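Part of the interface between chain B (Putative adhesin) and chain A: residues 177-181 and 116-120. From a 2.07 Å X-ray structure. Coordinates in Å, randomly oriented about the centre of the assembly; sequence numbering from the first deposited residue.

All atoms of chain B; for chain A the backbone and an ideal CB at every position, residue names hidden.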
# COMPACT_ATOMS: atom_id res chain seq x y z
N GLY B 177 -5.55 -9.44 -3.19
CA GLY B 177 -4.46 -9.11 -2.28
C GLY B 177 -4.97 -8.28 -1.12
O GLY B 177 -6.05 -8.54 -0.59
N VAL B 178 -4.20 -7.26 -0.74
CA VAL B 178 -4.55 -6.36 0.36
C VAL B 178 -4.77 -4.99 -0.26
O VAL B 178 -3.83 -4.42 -0.81
CB VAL B 178 -3.47 -6.34 1.47
CG1 VAL B 178 -3.81 -5.32 2.57
CG2 VAL B 178 -3.27 -7.74 2.05
N GLY B 179 -6.00 -4.49 -0.19
CA GLY B 179 -6.31 -3.18 -0.73
C GLY B 179 -7.71 -3.10 -1.29
O GLY B 179 -8.37 -4.13 -1.44
N ASP B 180 -8.14 -1.87 -1.62
CA ASP B 180 -9.46 -1.62 -2.15
C ASP B 180 -9.48 -1.34 -3.63
O ASP B 180 -8.49 -0.89 -4.19
CB ASP B 180 -10.04 -0.38 -1.45
CG ASP B 180 -10.24 -0.51 0.06
OD1 ASP B 180 -10.41 -1.65 0.56
OD2 ASP B 180 -10.25 0.53 0.73
N ILE B 181 -10.63 -1.54 -4.26
CA ILE B 181 -10.84 -1.14 -5.65
C ILE B 181 -12.00 -0.16 -5.64
O ILE B 181 -13.07 -0.51 -5.16
CB ILE B 181 -11.11 -2.31 -6.64
CG1 ILE B 181 -9.93 -3.33 -6.67
CG2 ILE B 181 -11.43 -1.73 -8.07
CD1 ILE B 181 -10.19 -4.55 -7.51
N UNK A 116 0.99 -5.13 10.61
CA UNK A 116 -0.23 -4.67 9.94
C UNK A 116 -0.26 -5.18 8.51
O UNK A 116 0.65 -4.92 7.72
CB UNK A 116 -0.32 -3.14 9.96
N UNK A 117 -1.26 -6.02 8.22
CA UNK A 117 -1.42 -6.69 6.94
C UNK A 117 -2.84 -6.49 6.40
O UNK A 117 -3.32 -7.31 5.63
CB UNK A 117 -1.10 -8.18 7.08
N UNK A 118 -3.52 -5.45 6.87
CA UNK A 118 -4.89 -5.17 6.44
C UNK A 118 -5.05 -3.82 5.79
O UNK A 118 -4.06 -3.21 5.35
CB UNK A 118 -5.84 -5.26 7.63
N UNK A 119 -6.30 -3.37 5.68
CA UNK A 119 -6.65 -2.05 5.13
C UNK A 119 -7.10 -1.19 6.29
O UNK A 119 -8.14 -1.44 6.90
CB UNK A 119 -7.74 -2.14 4.06
N UNK A 120 -6.27 -0.21 6.64
CA UNK A 120 -6.56 0.66 7.78
C UNK A 120 -5.30 1.13 8.46
O UNK A 120 -4.20 0.67 8.13
CB UNK A 120 -7.45 -0.06 8.79

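The two stretches run nearly parallel, their end-to-end directions 6° apart, and no hydrogen bond joins them. What chain B offers is mostly the isopropyl group of Val178(B), the bare backbone of Gly179(B) and the carboxylate of Asp180(B), so the rules here are those of packing.

Position 116 lies before the contact begins. Nothing of this stretch of chain B comes within 5.5 Å of its ideal CB, so this neighbour sets no preference and many residues would serve. The deposited residue is Ser116(A), with chi1 at 53° (p), and its side chain is out of reach of the stretch.

At position 117 the CA-to-CB bond points sideways, and the nearest atom of this stretch, Val178(B) CG2, is 5.5 Å from the ideal CB. A side chain here can skirt the contact without entering it, so small, polar or long flexible residues would all suit. The deposited Lys117(A) carries its amine away from chain B. Its backbone makes the closer approach: Val178(B) CG2 rests 3.6 Å from Lys117(A) O.

Position 118 turns its CA-to-CB direction away, and its ideal CB is 5.5 Å from Val178(B) CG1. Phi and psi of -120° and -164° do not by themselves demand glycine, and chain B would leave room for a CB, so the visible contact permits several residues. The choice is Gly118(A), which meets chain B through its carbonyl, with Gly118(A) O 3.5 Å from Val178(B) CG1.

Position 119 is where chain A commits a side chain. Its CA-to-CB bond points toward chain B, and the ideal CB is 5.1 Å from Gly179(B) CA, 5.3 Å from Val178(B) CG1 and 4.4 Å from Asp180(B) OD1. The methyl and bare glycine favour a compact apolar group such as valine or isoleucine, or threonine for its similar shape; the carboxylate could also tempt a donor, although OD1 is already hydrogen-bonded elsewhere in the structure. The answer is Val119(A), chi1 -179° (t). Its CG2 lies 4.2 Å from Val178(B) CG1, an apolar contact between two valines, and Val119(A) CG2 also comes 3.6 Å from Gly179(B) N, over backbone that carries no side chain. The other methyl, Val119(A) CG1, sits 3.7 Å from Asp180(B) OD2, a contact without a hydrogen bond.

Position 120 is out of reach of this stretch, but its backbone decides it. At phi 148° and psi 170° a CB would jam against the carbonyl oxygen of the preceding residue, so glycine is the clear call, and Gly120(A) is what is found.

Chain A 116-120: SKGVG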
# COMPACT_ATOMS: atom_id res chain seq x y z
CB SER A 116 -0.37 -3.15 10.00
OG SER A 116 0.78 -2.49 9.51
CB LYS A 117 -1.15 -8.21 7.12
CG LYS A 117 0.11 -8.57 7.91
CD LYS A 117 -0.06 -9.77 8.86
CE LYS A 117 0.06 -11.11 8.17
NZ LYS A 117 1.48 -11.48 7.88
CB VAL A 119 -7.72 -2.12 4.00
CG1 VAL A 119 -8.04 -0.72 3.46
CG2 VAL A 119 -7.28 -3.05 2.88
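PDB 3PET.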